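Local coordinates for lytic polysaccharide monooxygenase (Neurospora crassa, PDB 4QI8), which probably uses a copper centre and a reductant to cleave cellulose chains oxidatively, working together with cellobiose dehydrogenase, at residues 177-191 / 202-214. Numbering follows the deposited sequence. Where two conformers were deposited one is given.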
loop_
_atom_site.group_PDB
_atom_site.type_symbol
_atom_site.label_atom_id
_atom_site.label_comp_id
_atom_site.label_asym_id
_atom_site.label_seq_id
_atom_site.Cartn_x
_atom_site.Cartn_y
_atom_site.Cartn_z
ATOM N N TYR A 177 13.367 8.410 3.692
ATOM C CA TYR A 177 12.487 7.319 3.295
ATOM C C TYR A 177 11.087 7.467 3.856
ATOM O O TYR A 177 10.145 6.942 3.280
ATOM C CB TYR A 177 13.078 5.968 3.713
ATOM C CG TYR A 177 14.314 5.602 2.916
ATOM C CD1 TYR A 177 14.204 4.983 1.682
ATOM C CD2 TYR A 177 15.581 5.910 3.383
ATOM C CE1 TYR A 177 15.334 4.670 0.929
ATOM C CE2 TYR A 177 16.709 5.595 2.646
ATOM C CZ TYR A 177 16.582 4.990 1.417
ATOM O OH TYR A 177 17.721 4.687 0.694
ATOM N N LYS A 178 10.954 8.150 4.987
ATOM C CA LYS A 178 9.675 8.184 5.687
ATOM C C LYS A 178 8.810 9.364 5.299
ATOM O O LYS A 178 9.282 10.512 5.259
ATOM C CB LYS A 178 9.877 8.191 7.194
ATOM C CG LYS A 178 10.387 6.876 7.729
ATOM C CD LYS A 178 10.392 6.879 9.232
ATOM C CE LYS A 178 11.592 6.148 9.777
ATOM N NZ LYS A 178 11.701 6.349 11.241
ATOM N N VAL A 179 7.536 9.073 5.054
ATOM C CA VAL A 179 6.572 10.065 4.622
ATOM C C VAL A 179 5.267 9.916 5.398
ATOM O O VAL A 179 5.059 8.946 6.123
ATOM C CB VAL A 179 6.300 9.956 3.105
ATOM C CG1 VAL A 179 7.606 10.186 2.335
ATOM C CG2 VAL A 179 5.662 8.622 2.735
ATOM N N SER A 180 4.393 10.899 5.227
ATOM C CA SER A 180 3.086 10.878 5.864
ATOM C C SER A 180 1.982 10.661 4.833
ATOM O O SER A 180 2.137 10.979 3.649
ATOM C CB SER A 180 2.844 12.186 6.617
ATOM O OG SER A 180 2.761 13.283 5.727
ATOM N N PHE A 181 0.865 10.123 5.309
ATOM C CA PHE A 181 -0.360 10.027 4.517
ATOM C C PHE A 181 -1.506 10.599 5.333
ATOM O O PHE A 181 -1.768 10.106 6.417
ATOM C CB PHE A 181 -0.684 8.580 4.155
ATOM C CG PHE A 181 0.216 8.018 3.097
ATOM C CD1 PHE A 181 0.094 8.428 1.785
ATOM C CD2 PHE A 181 1.210 7.120 3.414
ATOM C CE1 PHE A 181 0.944 7.943 0.800
ATOM C CE2 PHE A 181 2.053 6.624 2.423
ATOM C CZ PHE A 181 1.920 7.040 1.124
ATOM N N PRO A 182 -2.181 11.644 4.844
ATOM C CA PRO A 182 -1.853 12.421 3.645
ATOM C C PRO A 182 -0.546 13.204 3.823
ATOM O O PRO A 182 -0.090 13.413 4.950
ATOM C CB PRO A 182 -3.058 13.349 3.489
ATOM C CG PRO A 182 -3.576 13.518 4.877
ATOM C CD PRO A 182 -3.334 12.217 5.571
ATOM N N GLY A 183 0.048 13.607 2.709
ATOM C CA GLY A 183 1.253 14.418 2.691
ATOM C C GLY A 183 2.229 13.994 1.610
ATOM O O GLY A 183 2.842 14.829 0.954
ATOM N N ALA A 184 2.371 12.690 1.422
ATOM C CA ALA A 184 3.379 12.164 0.508
ATOM C C ALA A 184 3.070 12.494 -0.940
ATOM O O ALA A 184 3.987 12.655 -1.748
ATOM C CB ALA A 184 3.494 10.653 0.664
ATOM N N TYR A 185 1.782 12.538 -1.269
ATOM C CA TYR A 185 1.343 12.682 -2.645
ATOM C C TYR A 185 0.683 14.032 -2.884
ATOM O O TYR A 185 -0.001 14.579 -2.004
ATOM C CB TYR A 185 0.339 11.588 -3.012
ATOM C CG TYR A 185 0.826 10.160 -2.916
ATOM C CD1 TYR A 185 2.171 9.846 -2.829
ATOM C CD2 TYR A 185 -0.083 9.111 -2.931
ATOM C CE1 TYR A 185 2.595 8.544 -2.751
ATOM C CE2 TYR A 185 0.345 7.789 -2.848
ATOM C CZ TYR A 185 1.694 7.515 -2.766
ATOM O OH TYR A 185 2.162 6.226 -2.672
ATOM N N LYS A 186 0.879 14.527 -4.099
ATOM C CA LYS A 186 0.187 15.701 -4.605
ATOM C C LYS A 186 -0.511 15.319 -5.899
ATOM O O LYS A 186 -0.039 14.457 -6.639
ATOM C CB LYS A 186 1.157 16.859 -4.844
ATOM C CG LYS A 186 1.750 17.422 -3.546
ATOM C CD LYS A 186 2.596 18.658 -3.765
ATOM C CE LYS A 186 3.973 18.316 -4.287
ATOM N NZ LYS A 186 4.799 17.637 -3.248
ATOM N N ALA A 187 -1.623 15.972 -6.185
ATOM C CA ALA A 187 -2.412 15.670 -7.373
ATOM C C ALA A 187 -1.640 15.925 -8.665
ATOM O O ALA A 187 -1.991 15.385 -9.703
ATOM C CB ALA A 187 -3.699 16.472 -7.351
ATOM N N SER A 188 -0.594 16.745 -8.600
ATOM C CA SER A 188 0.228 17.072 -9.759
ATOM C C SER A 188 1.436 16.156 -9.930
ATOM O O SER A 188 2.214 16.331 -10.861
ATOM C CB SER A 188 0.727 18.510 -9.640
ATOM O OG SER A 188 1.433 18.658 -8.421
ATOM N N ASP A 189 1.637 15.207 -9.026
ATOM C CA ASP A 189 2.815 14.358 -9.131
ATOM C C ASP A 189 2.804 13.622 -10.477
ATOM O O ASP A 189 1.756 13.213 -10.961
ATOM C CB ASP A 189 2.877 13.320 -8.009
ATOM C CG ASP A 189 3.211 13.915 -6.644
ATOM O OD1 ASP A 189 3.712 15.057 -6.568
ATOM O OD2 ASP A 189 2.975 13.213 -5.638
ATOM N N PRO A 190 3.977 13.450 -11.094
ATOM C CA PRO A 190 4.028 12.951 -12.473
ATOM C C PRO A 190 3.628 11.494 -12.657
ATOM O O PRO A 190 3.412 11.081 -13.794
ATOM C CB PRO A 190 5.497 13.174 -12.875
ATOM C CG PRO A 190 6.227 13.227 -11.604
ATOM C CD PRO A 190 5.301 13.909 -10.643
ATOM N N GLY A 191 3.536 10.726 -11.576
ATOM C CA GLY A 191 3.011 9.374 -11.639
ATOM C C GLY A 191 1.551 9.261 -11.219
ATOM O O GLY A 191 1.015 8.154 -11.157
ATOM N N THR A 202 7.401 6.629 -21.939
ATOM C CA THR A 202 8.532 5.718 -22.045
ATOM C C THR A 202 9.225 5.549 -20.701
ATOM O O THR A 202 10.216 4.829 -20.592
ATOM C CB THR A 202 9.549 6.211 -23.079
ATOM O OG1 THR A 202 9.970 7.539 -22.747
ATOM C CG2 THR A 202 8.926 6.215 -24.462
ATOM N N SER A 203 8.679 6.195 -19.677
ATOM C CA SER A 203 9.155 6.055 -18.310
ATOM C C SER A 203 7.961 6.282 -17.400
ATOM O O SER A 203 6.914 6.733 -17.854
ATOM C CB SER A 203 10.245 7.077 -18.009
ATOM O OG SER A 203 9.746 8.390 -18.153
ATOM N N TYR A 204 8.118 5.950 -16.126
ATOM C CA TYR A 204 7.041 6.109 -15.154
ATOM C C TYR A 204 7.643 6.420 -13.791
ATOM O O TYR A 204 8.415 5.630 -13.253
ATOM C CB TYR A 204 6.133 4.859 -15.071
ATOM C CG TYR A 204 5.078 5.052 -14.002
ATOM C CD1 TYR A 204 4.049 5.951 -14.198
ATOM C CD2 TYR A 204 5.141 4.385 -12.780
ATOM C CE1 TYR A 204 3.107 6.186 -13.212
ATOM C CE2 TYR A 204 4.210 4.620 -11.788
ATOM C CZ TYR A 204 3.197 5.522 -12.007
ATOM O OH TYR A 204 2.309 5.767 -10.997
ATOM N N LYS A 205 7.287 7.572 -13.233
ATOM C CA LYS A 205 7.795 7.965 -11.931
ATOM C C LYS A 205 6.778 7.625 -10.844
ATOM O O LYS A 205 5.806 8.349 -10.633
ATOM C CB LYS A 205 8.074 9.466 -11.906
ATOM C CG LYS A 205 8.687 9.962 -10.602
ATOM C CD LYS A 205 10.009 9.294 -10.324
ATOM C CE LYS A 205 10.654 9.816 -9.051
ATOM N NZ LYS A 205 11.889 9.034 -8.760
ATOM N N ASN A 206 6.994 6.519 -10.138
ATOM C CA ASN A 206 6.089 6.170 -9.047
ATOM C C ASN A 206 6.001 7.313 -8.053
ATOM O O ASN A 206 7.019 7.906 -7.701
ATOM C CB ASN A 206 6.600 4.957 -8.284
ATOM C CG ASN A 206 6.667 3.721 -9.135
ATOM O OD1 ASN A 206 7.620 3.530 -9.892
ATOM N ND2 ASN A 206 5.652 2.869 -9.031
ATOM N N PRO A 207 4.802 7.590 -7.530
ATOM C CA PRO A 207 4.719 8.614 -6.494
ATOM C C PRO A 207 5.267 8.088 -5.177
ATOM O O PRO A 207 5.328 6.878 -4.922
ATOM C CB PRO A 207 3.217 8.912 -6.419
ATOM C CG PRO A 207 2.587 7.624 -6.777
ATOM C CD PRO A 207 3.483 7.015 -7.832
ATOM N N GLY A 208 5.686 9.028 -4.347
ATOM C CA GLY A 208 6.202 8.712 -3.038
ATOM C C GLY A 208 7.713 8.573 -2.996
ATOM O O GLY A 208 8.417 8.790 -3.985
ATOM N N PRO A 209 8.222 8.172 -1.832
ATOM C CA PRO A 209 9.659 8.097 -1.589
ATOM C C PRO A 209 10.293 6.908 -2.271
ATOM O O PRO A 209 9.615 6.054 -2.837
ATOM C CB PRO A 209 9.735 7.964 -0.070
ATOM C CG PRO A 209 8.465 7.245 0.292
ATOM C CD PRO A 209 7.435 7.820 -0.633
ATOM N N SER A 210 11.611 6.878 -2.210
ATOM C CA SER A 210 12.376 5.752 -2.709
ATOM C C SER A 210 12.037 4.468 -1.960
ATOM O O SER A 210 11.650 4.511 -0.805
ATOM C CB SER A 210 13.863 6.050 -2.541
ATOM O OG SER A 210 14.223 7.259 -3.192
ATOM N N VAL A 211 12.208 3.324 -2.619
ATOM C CA VAL A 211 12.026 2.026 -1.975
ATOM C C VAL A 211 13.183 1.764 -1.024
ATOM O O VAL A 211 14.352 1.812 -1.392
ATOM C CB VAL A 211 11.920 0.880 -3.009
ATOM C CG1 VAL A 211 11.823 -0.483 -2.318
ATOM C CG2 VAL A 211 10.712 1.094 -3.929
ATOM N N PHE A 212 12.837 1.465 0.215
ATOM C CA PHE A 212 13.815 1.090 1.209
ATOM C C PHE A 212 14.180 -0.378 1.059
ATOM O O PHE A 212 13.300 -1.231 1.000
ATOM C CB PHE A 212 13.250 1.329 2.604
ATOM C CG PHE A 212 14.106 0.748 3.674
ATOM C CD1 PHE A 212 15.191 1.445 4.159
ATOM C CD2 PHE A 212 13.865 -0.531 4.159
ATOM C CE1 PHE A 212 16.014 0.889 5.123
ATOM C CE2 PHE A 212 14.680 -1.088 5.121
ATOM C CZ PHE A 212 15.749 -0.378 5.608
ATOM N N THR A 213 15.481 -0.655 1.000
ATOM C CA THR A 213 16.008 -2.017 1.050
ATOM C C THR A 213 17.131 -2.083 2.071
ATOM O O THR A 213 17.720 -1.066 2.443
ATOM C CB THR A 213 16.562 -2.483 -0.309
ATOM O OG1 THR A 213 17.699 -1.686 -0.682
ATOM C CG2 THR A 213 15.485 -2.400 -1.372
ATOM N N CYS A 214 17.442 -3.290 2.508
ATOM C CA CYS A 214 18.494 -3.477 3.490
ATOM C C CYS A 214 19.886 -3.381 2.874
ATOM O O CYS A 214 20.826 -2.964 3.558
ATOM C CB CYS A 214 18.305 -4.818 4.189
ATOM S SG CYS A 214 16.729 -4.931 5.020
ATOM O OXT CYS A 214 20.111 -3.715 1.703
HETATM O O HOH W 1 10.573 4.785 1.719
HETATM O O HOH W 2 16.988 3.074 -1.735
HETATM O O HOH W 3 5.274 11.750 -5.107
HETATM O O HOH W 4 5.666 9.512 -14.667
HETATM O O HOH W 5 4.980 10.659 -9.154
#
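Gly191 meets Lys205 at one end of the contact and Tyr177 meets Pro209 at the other, their CA atoms 5.0 and 5.7 Å apart; the two irregular chains run in opposite directions without forming a ladder. Apart from a weakly bonded strand at about 178-179, residues 177-191 are loop, including a type I turn over Lys186 to Asp189, and residues 202-214 are the extended C-terminal tail.

The direct hydrogen bond between them runs from Tyr204 OH to Gly191 O (2.7 Å), with the hydroxyl only 15° off the carbonyl plane. Alongside it, Gly191 CA makes a CA-H...O contact with Lys205 O (3.1 Å).

In the middle, the Tyr185 ring is sandwiched: Phe181 CE1 lies over one face, and Pro207 CB covers the opposite one in a CH-pi contact 4.1 Å from the centroid. The phenol oxygen of Tyr185 is hydrogen-bonded to Glu141 OE1 and Tyr79 OH, which fixes the hydroxyl end of the ring. Both methyls of Val179 pack on the CG-CD side of the Pro209 ring, CG1 3.7 Å from Pro209 CG.

Near the C-terminus, Phe212 turns its edge toward the face of Tyr177 in a T-shaped pair, planes at 87°. With CG anti to its carbonyl carbon (chi1 -69°), the Tyr177 ring lies along the tail and brings its rim to Ser210 O.

Five waters bridge the segments, three from backbone to backbone and two from a side-chain oxygen (Tyr177 OH, Asp189 OD2) to the backbone. Asp189 OD2, water-linked to Gly208 N, also accepts from Lys186 N (2.9 Å), coupling the turn to the tail. Between these two segments of the AA9 beta-sandwich, aromatic and proline packing thus dominates, with water supplying most polar links; Lys101 NZ also holds the tail at Pro207 O and Pro209 O, and the Cys130-Cys214 disulfide ties down its end.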